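Long-range contacts in nitrite oxidoreductase subunit A (Kuenenia stuttgartiensis, PDB 7B04), which belongs to the molybdopterin oxidoreductase family, resembles NarG, and carries a molybdenum atom, two MD1 groups and an iron-sulfur cluster: residues Leu309-Lys313 with Pro916-His920; Ile838-Phe844 with Tyr867-Tyr873. One frame throughout, in Å; residues are numbered along the deposited sequence.

Contact 1: Leu309-Lys313 with Pro916-His920; sequences LIENK and PKSRH. With MD1 (phosphoric acid 4-(2-amino-4-oxo-3,4,5,6,-tetrahydro-pteridin-6-yl)-2-hydroxy-3,4-dimercapto-but-3-en-yl ester guanylate ester), chain C.
In the MD1 pocket of this molybdopterin oxidoreductase, the helical turn 309-312 faces loop 916-920, which follows barrel strand 911-914, is extended over Pro916-Ser918 and then turns at Arg919-His920, where Ser918 OG accepts from His920 N (3.1 Å) in an ST turn. The helical turn is closed by Lys313 N donating to Leu309 O (3.2 Å). The CA atoms of Glu311 and Arg919 approach closest, at 4.9 Å. Glu311 points its CB toward the loop and, with chi1 m and chi2 t, lays its aliphatic stem over one face of the Arg919 guanidinium, CG lying 3.3 Å from NH2. Its OE2 and Arg919 NH1 form a long salt bridge (3.6 Å) of charge alone, the oxygen lying well out of the guanidinium plane. The stronger partner of Arg919 is Asp147 of subunit B, while Glu311 OE1 pairs with Lys1019. Asn312, third in area covered by the loop, suits its place because its amide reaches MD1: ND2 donates to O1B at 2.9 Å. Lys917 N makes a weak bond of 3.4 Å to MD1 O2A, so turn and loop each hold one phosphate. Arg919, with chi1 p, brings NE to water 1 (3.1 Å), which donates to Ile310 O at 2.9 Å.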
ATOM      1  N   LEU B 309     -10.386   5.406   5.154  1.00 43.66           N
ATOM      2  CA  LEU B 309     -10.150   4.330   6.147  1.00 47.47           C
ATOM      3  C   LEU B 309      -9.638   3.072   5.442  1.00 44.31           C
ATOM      4  O   LEU B 309      -8.819   2.391   6.009  1.00 35.43           O
ATOM      5  CB  LEU B 309     -11.446   4.090   6.923  1.00 35.69           C
ATOM      6  CG  LEU B 309     -11.312   3.986   8.439  1.00 38.79           C
ATOM      7  CD1 LEU B 309     -10.093   4.706   8.959  1.00 30.94           C
ATOM      8  CD2 LEU B 309     -12.548   4.486   9.138  1.00 30.93           C
ATOM      9  N   ILE B 310     -10.163   2.787   4.255  1.00 52.72           N
ATOM     10  CA  ILE B 310      -9.811   1.625   3.397  1.00 38.22           C
ATOM     11  C   ILE B 310      -8.356   1.663   2.945  1.00 37.23           C
ATOM     12  O   ILE B 310      -7.801   0.603   2.848  1.00 41.40           O
ATOM     13  CB  ILE B 310     -10.770   1.550   2.210  1.00 37.39           C
ATOM     14  CG1 ILE B 310     -12.118   0.978   2.626  1.00 32.12           C
ATOM     15  CG2 ILE B 310     -10.154   0.744   1.103  1.00 38.59           C
ATOM     16  CD1 ILE B 310     -12.441   1.249   4.037  1.00 33.09           C
ATOM     17  N   GLU B 311      -7.770   2.818   2.641  1.00 43.76           N
ATOM     18  CA  GLU B 311      -6.396   2.766   2.159  1.00 40.09           C
ATOM     19  C   GLU B 311      -5.364   3.183   3.191  1.00 40.51           C
ATOM     20  O   GLU B 311      -4.167   2.971   2.959  1.00 45.37           O
ATOM     21  CB  GLU B 311      -6.169   3.707   0.964  1.00 36.96           C
ATOM     22  CG  GLU B 311      -7.032   3.605  -0.257  1.00 38.81           C
ATOM     23  CD  GLU B 311      -6.443   4.470  -1.359  1.00 48.75           C
ATOM     24  OE1 GLU B 311      -5.266   4.865  -1.220  1.00 43.77           O
ATOM     25  OE2 GLU B 311      -7.138   4.777  -2.344  1.00 58.61           O
ATOM     26  N   ASN B 312      -5.773   3.760   4.317  1.00 42.63           N
ATOM     27  CA  ASN B 312      -4.800   4.321   5.238  1.00 43.61           C
ATOM     28  C   ASN B 312      -4.879   3.780   6.657  1.00 39.83           C
ATOM     29  O   ASN B 312      -4.130   4.248   7.519  1.00 47.26           O
ATOM     30  CB  ASN B 312      -4.946   5.848   5.258  1.00 38.13           C
ATOM     31  CG  ASN B 312      -4.647   6.473   3.904  1.00 36.45           C
ATOM     32  OD1 ASN B 312      -3.656   6.131   3.257  1.00 40.90           O
ATOM     33  ND2 ASN B 312      -5.514   7.374   3.460  1.00 39.30           N
ATOM     34  N   LYS B 313      -5.770   2.835   6.933  1.00 37.28           N
ATOM     35  CA  LYS B 313      -5.758   2.066   8.174  1.00 35.14           C
ATOM     36  C   LYS B 313      -6.118   0.623   7.839  1.00 37.10           C
ATOM     37  O   LYS B 313      -6.949  -0.007   8.492  1.00 43.70           O
ATOM     38  CB  LYS B 313      -6.692   2.665   9.232  1.00 33.39           C
ATOM     39  CG  LYS B 313      -6.391   4.124   9.579  1.00 34.29           C
ATOM     40  CD  LYS B 313      -5.647   4.266  10.900  1.00 28.37           C
ATOM     41  CE  LYS B 313      -5.046   5.662  11.064  1.00 33.90           C
ATOM     42  NZ  LYS B 313      -4.265   6.096   9.870  1.00 40.05           N
ATOM     43  N   PRO B 916      -3.192  12.985  -0.878  1.00 38.96           N
ATOM     44  CA  PRO B 916      -3.552  12.024   0.162  1.00 38.41           C
ATOM     45  C   PRO B 916      -2.438  10.995   0.300  1.00 38.63           C
ATOM     46  O   PRO B 916      -1.433  11.032  -0.405  1.00 37.75           O
ATOM     47  CB  PRO B 916      -4.846  11.390  -0.373  1.00 35.91           C
ATOM     48  CG  PRO B 916      -5.318  12.307  -1.468  1.00 32.34           C
ATOM     49  CD  PRO B 916      -4.052  12.838  -2.059  1.00 35.45           C
ATOM     50  N   LYS B 917      -2.624  10.081   1.234  1.00 39.04           N
ATOM     51  CA  LYS B 917      -1.676   8.998   1.412  1.00 36.72           C
ATOM     52  C   LYS B 917      -2.190   7.726   0.753  1.00 36.37           C
ATOM     53  O   LYS B 917      -3.393   7.531   0.568  1.00 43.78           O
ATOM     54  CB  LYS B 917      -1.365   8.807   2.892  1.00 30.60           C
ATOM     55  CG  LYS B 917      -0.672  10.055   3.404  1.00 42.11           C
ATOM     56  CD  LYS B 917      -0.074   9.918   4.770  1.00 42.49           C
ATOM     57  CE  LYS B 917       0.479  11.261   5.195  1.00 40.92           C
ATOM     58  NZ  LYS B 917      -0.614  12.201   5.573  1.00 39.69           N
ATOM     59  N   SER B 918      -1.253   6.851   0.413  1.00 34.51           N
ATOM     60  CA  SER B 918      -1.521   5.715  -0.450  1.00 34.42           C
ATOM     61  C   SER B 918      -1.423   4.403   0.310  1.00 42.22           C
ATOM     62  O   SER B 918      -0.797   4.305   1.369  1.00 47.80           O
ATOM     63  CB  SER B 918      -0.547   5.689  -1.632  1.00 36.09           C
ATOM     64  OG  SER B 918      -0.733   4.525  -2.417  1.00 35.54           O
ATOM     65  N   ARG B 919      -2.076   3.392  -0.257  1.00 36.17           N
ATOM     66  CA  ARG B 919      -1.961   2.038   0.254  1.00 35.56           C
ATOM     67  C   ARG B 919      -0.601   1.418  -0.037  1.00 35.42           C
ATOM     68  O   ARG B 919      -0.217   0.457   0.633  1.00 42.98           O
ATOM     69  CB  ARG B 919      -3.060   1.175  -0.365  1.00 33.13           C
ATOM     70  CG  ARG B 919      -3.119   1.251  -1.874  1.00 31.20           C
ATOM     71  CD  ARG B 919      -4.005   0.166  -2.449  1.00 24.41           C
ATOM     72  NE  ARG B 919      -5.359   0.208  -1.905  1.00 27.57           N
ATOM     73  CZ  ARG B 919      -6.369   0.863  -2.467  1.00 34.17           C
ATOM     74  NH1 ARG B 919      -6.180   1.538  -3.593  1.00 29.96           N
ATOM     75  NH2 ARG B 919      -7.570   0.843  -1.906  1.00 33.04           N
ATOM     76  N   HIS B 920       0.144   1.965  -0.995  1.00 28.76           N
ATOM     77  CA  HIS B 920       1.369   1.359  -1.502  1.00 31.22           C
ATOM     78  C   HIS B 920       2.621   1.865  -0.799  1.00 29.84           C
ATOM     79  O   HIS B 920       3.719   1.384  -1.106  1.00 38.91           O
ATOM     80  CB  HIS B 920       1.492   1.603  -3.009  1.00 34.35           C
ATOM     81  CG  HIS B 920       0.254   1.262  -3.777  1.00 32.38           C
ATOM     82  ND1 HIS B 920      -0.075  -0.031  -4.117  1.00 31.73           N
ATOM     83  CD2 HIS B 920      -0.733   2.045  -4.276  1.00 32.64           C
ATOM     84  CE1 HIS B 920      -1.213  -0.033  -4.790  1.00 29.58           C
ATOM     85  NE2 HIS B 920      -1.633   1.215  -4.901  1.00 26.40           N
TER
HETATM   86  PB  MD1 C5802      -5.932  10.353   5.691  1.00 36.20           P
HETATM   87  O3B MD1 C5802      -5.533  11.631   4.732  1.00 44.27           O
HETATM   88  O1B MD1 C5802      -6.899   9.454   4.959  1.00 28.88           O
HETATM   89  O2B MD1 C5802      -6.577  10.861   6.958  1.00 35.60           O
HETATM   90  O3A MD1 C5802      -4.555   9.518   6.056  1.00 36.39           O
HETATM   91  C10 MD1 C5802      -3.577  10.083   6.886  1.00 37.46           C
HETATM   92  C11 MD1 C5802      -2.915   8.952   7.725  1.00 43.16           C
HETATM   93  O11 MD1 C5802      -2.895   7.667   6.765  1.00 50.40           O
HETATM   94  C12 MD1 C5802      -1.748   9.384   8.224  1.00 40.85           C
HETATM   95  S12 MD1 C5802      -1.621  11.110   8.776  1.00 39.87           S
HETATM   96  C13 MD1 C5802      -0.457   8.551   8.442  1.00 39.75           C
HETATM   97  S13 MD1 C5802       0.953   9.441   9.159  1.00 48.04           S
HETATM   98  C14 MD1 C5802      -0.255   7.174   8.082  1.00 40.94           C
HETATM   99  N15 MD1 C5802      -0.310   7.176   6.479  1.00 39.94           N
HETATM  100  C16 MD1 C5802      -0.471   5.892   5.932  1.00 36.28           C
HETATM  101  C15 MD1 C5802       0.239   5.456   4.701  1.00 37.91           C
HETATM  102  O14 MD1 C5802       0.980   6.195   4.145  1.00 39.34           O
HETATM  103  N17 MD1 C5802       0.010   4.081   4.179  1.00 48.18           N
HETATM  104  C17 MD1 C5802      -0.959   3.121   4.908  1.00 47.40           C
HETATM  105  N16 MD1 C5802      -1.174   1.782   4.391  1.00 56.72           N
HETATM  106  N18 MD1 C5802      -1.683   3.563   6.158  1.00 47.84           N
HETATM  107  C20 MD1 C5802      -1.471   4.889   6.678  1.00 44.69           C
HETATM  108  N8  MD1 C5802      -2.123   5.353   7.837  1.00 39.45           N
HETATM  109  C7  MD1 C5802      -1.113   6.158   8.789  1.00 40.19           C
HETATM  110  PA  MD1 C5802      -5.957  11.782   3.146  1.00 35.35           P
HETATM  111  O1A MD1 C5802      -5.062  12.820   2.517  1.00 44.99           O
HETATM  112  O2A MD1 C5802      -5.759  10.449   2.467  1.00 41.02           O
HETATM  113  O5' MD1 C5802      -7.527  12.254   2.972  1.00 29.29           O
HETATM  114  C5' MD1 C5802      -8.536  11.290   3.003  1.00 36.14           C
HETATM  115  C4' MD1 C5802      -9.695  11.653   2.010  1.00 42.65           C
HETATM  116  O4' MD1 C5802     -10.248  13.093   2.254  1.00 48.36           O
HETATM  117  C1' MD1 C5802     -10.379  13.661   0.814  1.00 45.71           C
HETATM  118  N9  MD1 C5802     -10.391  15.148   0.801  1.00 44.87           N
HETATM  119  C4  MD1 C5802     -11.431  15.802   1.307  1.00 42.46           C
HETATM  120  N3  MD1 C5802     -12.694  15.329   1.944  1.00 41.72           N
HETATM  121  C2  MD1 C5802     -13.680  16.296   2.421  1.00 41.86           C
HETATM  122  N2  MD1 C5802     -14.908  15.834   3.042  1.00 43.97           N
HETATM  123  N1  MD1 C5802     -13.432  17.710   2.275  1.00 51.41           N
HETATM  124  C6  MD1 C5802     -12.219  18.156   1.662  1.00 47.37           C
HETATM  125  O6  MD1 C5802     -12.008  19.314   1.541  1.00 48.93           O
HETATM  126  C5  MD1 C5802     -11.190  17.134   1.163  1.00 43.66           C
HETATM  127  N7  MD1 C5802     -10.007  17.275   0.572  1.00 45.79           N
HETATM  128  C8  MD1 C5802      -9.501  16.047   0.340  1.00 43.04           C
HETATM  129  C2' MD1 C5802      -9.332  13.201   0.260  1.00 49.23           C
HETATM  130  O2' MD1 C5802      -9.450  13.248  -1.192  1.00 52.34           O
HETATM  131  C3' MD1 C5802      -9.277  11.632   0.800  1.00 43.19           C
HETATM  132  O3' MD1 C5802     -10.168  10.801   0.001  1.00 39.13           O
HETATM  133  O   HOH W   1      -6.375  -0.836   0.841  1.00 26.77           O

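Contact 2: Ile838-Phe844 with Tyr867-Tyr873; sequences IEYGENF and YIRPDDY
Where helix 835-840 ends, Gly841 leaves a hollow that the Pro870 ring fills: Gly841 CA lies 3.5 Å from Pro870 CB, and the two CA atoms are 4.1 Å apart, the closest pair. A side chain here would collide with the proline, and the positive phi (85°) also suits glycine. Segment 867-873 has no regular structure: drawn out over Ile868-Asp871, it turns at Asp872 and Tyr873 (phi 66°). The turn at Gly841 is a Schellman motif, Gly841 N bonding Ile838 O (3.1 Å); Glu839 O accepts from Asp871 N (2.9 Å), and water 2 bridges Ile838 O (2.9 Å) and Arg869 N (3.2 Å). Glu839 (chi1 t, chi2 t) lays its CG 4.0 Å from Asp871 CB. Beyond the glycine, Ile868 CG2 packs 3.4 Å from Gly841 O. Asn843, chi1 p, has OD1 taking Phe844 N (2.6 Å) and ND2 donating to Tyr867 O (3.3 Å). The Phe844 ring packs against Tyr867 CB (3.6 Å from CE2) and Ile868 CG1 (3.8 Å from CD2), with Met484 of helix 481-488 against it. Asp871 OD1 accepts from Tyr873 N (2.6 Å) in an Asx turn, while OD2 is hydrogen-bonded to Tyr631; Tyr873 OH meets the Tyr840 ring edge, 3.2 Å from CE1.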
ATOM      1  N   ILE B 838     -11.971  35.812  19.443  1.00 51.70           N
ATOM      2  CA  ILE B 838     -13.003  36.781  19.087  1.00 48.26           C
ATOM      3  C   ILE B 838     -12.448  37.831  18.133  1.00 43.69           C
ATOM      4  O   ILE B 838     -13.137  38.272  17.205  1.00 44.84           O
ATOM      5  CB  ILE B 838     -13.594  37.420  20.357  1.00 51.12           C
ATOM      6  CG1 ILE B 838     -14.242  36.354  21.239  1.00 57.53           C
ATOM      7  CG2 ILE B 838     -14.606  38.498  19.997  1.00 37.46           C
ATOM      8  CD1 ILE B 838     -14.625  36.853  22.615  1.00 57.82           C
ATOM      9  N   GLU B 839     -11.194  38.245  18.338  1.00 42.20           N
ATOM     10  CA  GLU B 839     -10.563  39.176  17.408  1.00 43.52           C
ATOM     11  C   GLU B 839     -10.410  38.567  16.022  1.00 49.47           C
ATOM     12  O   GLU B 839     -10.453  39.286  15.017  1.00 49.78           O
ATOM     13  CB  GLU B 839      -9.201  39.616  17.946  1.00 42.95           C
ATOM     14  CG  GLU B 839      -8.522  40.697  17.116  1.00 50.72           C
ATOM     15  CD  GLU B 839      -7.161  41.086  17.662  1.00 61.95           C
ATOM     16  OE1 GLU B 839      -6.716  40.466  18.651  1.00 63.99           O
ATOM     17  OE2 GLU B 839      -6.534  42.010  17.101  1.00 63.60           O
ATOM     18  N   TYR B 840     -10.245  37.247  15.945  1.00 52.57           N
ATOM     19  CA  TYR B 840     -10.127  36.563  14.666  1.00 48.47           C
ATOM     20  C   TYR B 840     -11.475  36.310  14.005  1.00 48.21           C
ATOM     21  O   TYR B 840     -11.511  35.978  12.815  1.00 51.31           O
ATOM     22  CB  TYR B 840      -9.385  35.235  14.852  1.00 38.97           C
ATOM     23  CG  TYR B 840      -7.957  35.395  15.331  1.00 41.53           C
ATOM     24  CD1 TYR B 840      -7.278  36.596  15.161  1.00 39.55           C
ATOM     25  CD2 TYR B 840      -7.292  34.353  15.963  1.00 43.75           C
ATOM     26  CE1 TYR B 840      -5.978  36.751  15.601  1.00 39.66           C
ATOM     27  CE2 TYR B 840      -5.990  34.500  16.408  1.00 37.99           C
ATOM     28  CZ  TYR B 840      -5.339  35.701  16.222  1.00 40.00           C
ATOM     29  OH  TYR B 840      -4.043  35.856  16.659  1.00 44.81           O
ATOM     30  N   GLY B 841     -12.572  36.443  14.744  1.00 49.31           N
ATOM     31  CA  GLY B 841     -13.890  36.233  14.182  1.00 55.32           C
ATOM     32  C   GLY B 841     -14.339  34.795  14.175  1.00 54.08           C
ATOM     33  O   GLY B 841     -15.245  34.446  13.411  1.00 61.49           O
ATOM     34  N   GLU B 842     -13.736  33.949  15.005  1.00 46.88           N
ATOM     35  CA  GLU B 842     -14.017  32.521  15.027  1.00 52.16           C
ATOM     36  C   GLU B 842     -14.510  32.071  16.398  1.00 52.54           C
ATOM     37  O   GLU B 842     -14.347  30.907  16.769  1.00 41.78           O
ATOM     38  CB  GLU B 842     -12.773  31.737  14.614  1.00 52.19           C
ATOM     39  CG  GLU B 842     -12.752  31.286  13.160  1.00 56.00           C
ATOM     40  CD  GLU B 842     -11.342  31.046  12.652  1.00 58.07           C
ATOM     41  OE1 GLU B 842     -10.538  32.002  12.657  1.00 58.32           O
ATOM     42  OE2 GLU B 842     -11.029  29.900  12.269  1.00 62.82           O
ATOM     43  N   ASN B 843     -15.100  32.989  17.169  1.00 59.74           N
ATOM     44  CA  ASN B 843     -15.717  32.597  18.433  1.00 56.74           C
ATOM     45  C   ASN B 843     -16.837  31.590  18.207  1.00 55.91           C
ATOM     46  O   ASN B 843     -16.980  30.626  18.969  1.00 60.96           O
ATOM     47  CB  ASN B 843     -16.234  33.831  19.176  1.00 60.22           C
ATOM     48  CG  ASN B 843     -17.150  34.689  18.325  1.00 58.86           C
ATOM     49  OD1 ASN B 843     -17.474  34.341  17.190  1.00 66.33           O
ATOM     50  ND2 ASN B 843     -17.575  35.820  18.875  1.00 53.54           N
ATOM     51  N   PHE B 844     -17.635  31.795  17.167  1.00 58.46           N
ATOM     52  CA  PHE B 844     -18.628  30.824  16.739  1.00 52.17           C
ATOM     53  C   PHE B 844     -18.006  29.832  15.765  1.00 55.65           C
ATOM     54  O   PHE B 844     -16.998  30.113  15.113  1.00 63.18           O
ATOM     55  CB  PHE B 844     -19.814  31.516  16.067  1.00 54.65           C
ATOM     56  CG  PHE B 844     -20.746  32.198  17.022  1.00 59.45           C
ATOM     57  CD1 PHE B 844     -21.724  31.479  17.686  1.00 58.06           C
ATOM     58  CD2 PHE B 844     -20.652  33.561  17.247  1.00 57.49           C
ATOM     59  CE1 PHE B 844     -22.588  32.103  18.561  1.00 57.01           C
ATOM     60  CE2 PHE B 844     -21.513  34.191  18.122  1.00 58.37           C
ATOM     61  CZ  PHE B 844     -22.482  33.462  18.779  1.00 58.69           C
ATOM     62  N   TYR B 867     -22.980  38.993  16.120  1.00 56.39           N
ATOM     63  CA  TYR B 867     -22.192  38.578  17.269  1.00 58.26           C
ATOM     64  C   TYR B 867     -20.818  38.057  16.876  1.00 57.62           C
ATOM     65  O   TYR B 867     -20.046  37.657  17.752  1.00 49.54           O
ATOM     66  CB  TYR B 867     -22.975  37.527  18.057  1.00 51.38           C
ATOM     67  CG  TYR B 867     -24.364  38.021  18.381  1.00 59.97           C
ATOM     68  CD1 TYR B 867     -24.564  39.325  18.817  1.00 65.38           C
ATOM     69  CD2 TYR B 867     -25.477  37.212  18.204  1.00 61.82           C
ATOM     70  CE1 TYR B 867     -25.827  39.800  19.098  1.00 59.82           C
ATOM     71  CE2 TYR B 867     -26.748  37.681  18.476  1.00 69.28           C
ATOM     72  CZ  TYR B 867     -26.916  38.977  18.926  1.00 62.73           C
ATOM     73  OH  TYR B 867     -28.175  39.453  19.209  1.00 57.69           O
ATOM     74  N   ILE B 868     -20.512  38.031  15.584  1.00 58.14           N
ATOM     75  CA  ILE B 868     -19.156  37.836  15.089  1.00 59.89           C
ATOM     76  C   ILE B 868     -18.615  39.221  14.762  1.00 55.44           C
ATOM     77  O   ILE B 868     -19.109  39.886  13.846  1.00 55.38           O
ATOM     78  CB  ILE B 868     -19.119  36.915  13.863  1.00 65.44           C
ATOM     79  CG1 ILE B 868     -19.675  35.533  14.209  1.00 61.42           C
ATOM     80  CG2 ILE B 868     -17.701  36.808  13.322  1.00 54.81           C
ATOM     81  CD1 ILE B 868     -19.923  34.660  12.998  1.00 57.56           C
ATOM     82  N   ARG B 869     -17.605  39.667  15.504  1.00 50.55           N
ATOM     83  CA  ARG B 869     -17.049  41.011  15.348  1.00 52.14           C
ATOM     84  C   ARG B 869     -15.541  40.903  15.185  1.00 52.10           C
ATOM     85  O   ARG B 869     -14.775  41.219  16.104  1.00 53.05           O
ATOM     86  CB  ARG B 869     -17.409  41.902  16.537  1.00 55.58           C
ATOM     87  CG  ARG B 869     -18.687  41.501  17.243  1.00 60.59           C
ATOM     88  CD  ARG B 869     -19.401  42.707  17.820  1.00 59.25           C
ATOM     89  NE  ARG B 869     -20.626  42.324  18.513  1.00 61.20           N
ATOM     90  CZ  ARG B 869     -20.860  42.564  19.798  1.00 67.93           C
ATOM     91  NH1 ARG B 869     -19.950  43.188  20.533  1.00 60.92           N
ATOM     92  NH2 ARG B 869     -22.004  42.178  20.349  1.00 63.17           N
ATOM     93  N   PRO B 870     -15.079  40.462  14.023  1.00 50.51           N
ATOM     94  CA  PRO B 870     -13.646  40.260  13.826  1.00 51.97           C
ATOM     95  C   PRO B 870     -12.943  41.569  13.518  1.00 53.74           C
ATOM     96  O   PRO B 870     -13.552  42.619  13.302  1.00 55.95           O
ATOM     97  CB  PRO B 870     -13.586  39.321  12.621  1.00 52.77           C
ATOM     98  CG  PRO B 870     -14.785  39.685  11.830  1.00 48.10           C
ATOM     99  CD  PRO B 870     -15.853  40.062  12.834  1.00 44.31           C
ATOM    100  N   ASP B 871     -11.613  41.522  13.512  1.00 47.42           N
ATOM    101  CA  ASP B 871     -10.834  42.726  13.134  1.00 50.93           C
ATOM    102  C   ASP B 871     -10.193  42.372  11.803  1.00 51.38           C
ATOM    103  O   ASP B 871      -9.610  41.330  11.739  1.00 54.32           O
ATOM    104  CB  ASP B 871      -9.825  43.144  14.206  1.00 55.38           C
ATOM    105  CG  ASP B 871      -8.871  44.243  13.775  1.00 55.56           C
ATOM    106  OD1 ASP B 871      -8.848  44.549  12.607  1.00 55.68           O
ATOM    107  OD2 ASP B 871      -8.155  44.769  14.617  1.00 52.30           O
ATOM    108  N   ASP B 872     -10.345  43.215  10.790  1.00 47.70           N
ATOM    109  CA  ASP B 872      -9.810  42.901   9.447  1.00 45.63           C
ATOM    110  C   ASP B 872      -8.328  43.245   9.353  1.00 46.11           C
ATOM    111  O   ASP B 872      -7.722  42.845   8.385  1.00 39.88           O
ATOM    112  CB  ASP B 872     -10.637  43.604   8.377  1.00 45.40           C
ATOM    113  CG  ASP B 872     -10.319  45.074   8.255  1.00 57.51           C
ATOM    114  OD1 ASP B 872      -9.652  45.583   9.125  1.00 67.45           O
ATOM    115  OD2 ASP B 872     -10.743  45.685   7.288  1.00 56.87           O
ATOM    116  N   TYR B 873      -7.825  44.021  10.314  1.00 50.52           N
ATOM    117  CA  TYR B 873      -6.439  44.553  10.423  1.00 43.02           C
ATOM    118  C   TYR B 873      -6.155  45.544   9.301  1.00 45.01           C
ATOM    119  O   TYR B 873      -5.013  45.718   8.954  1.00 47.97           O
ATOM    120  CB  TYR B 873      -5.387  43.452  10.494  1.00 39.27           C
ATOM    121  CG  TYR B 873      -5.587  42.477  11.617  1.00 47.01           C
ATOM    122  CD1 TYR B 873      -4.973  42.665  12.834  1.00 50.17           C
ATOM    123  CD2 TYR B 873      -6.403  41.378  11.471  1.00 44.33           C
ATOM    124  CE1 TYR B 873      -5.158  41.783  13.875  1.00 52.41           C
ATOM    125  CE2 TYR B 873      -6.605  40.491  12.504  1.00 42.21           C
ATOM    126  CZ  TYR B 873      -5.976  40.693  13.708  1.00 48.52           C
ATOM    127  OH  TYR B 873      -6.152  39.827  14.735  1.00 49.31           O
TER
HETATM  128  O   HOH W   2     -15.853  37.354  16.810  1.00 43.23           O

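Overall arrangement
The two contacts share no elements: their centres lie 37 Å apart and their nearest atoms about 22 Å. Contact 1 is wholly buried, about 14 Å from the centre of the chain, and joins parts over 600 residues apart; contact 2, nested within that loop, lies about 28 Å out, is partly exposed and spans just 22 intervening residues. Both bring a helix end against a loop and use a bridging water. Contact 1 relies on charges, a bound MD1 and partners from subunit B, whereas no other protein chain touches contact 2, which rests on direct hydrogen bonds and fitted apolar side chains and buries more surface, 498 against 271 Å².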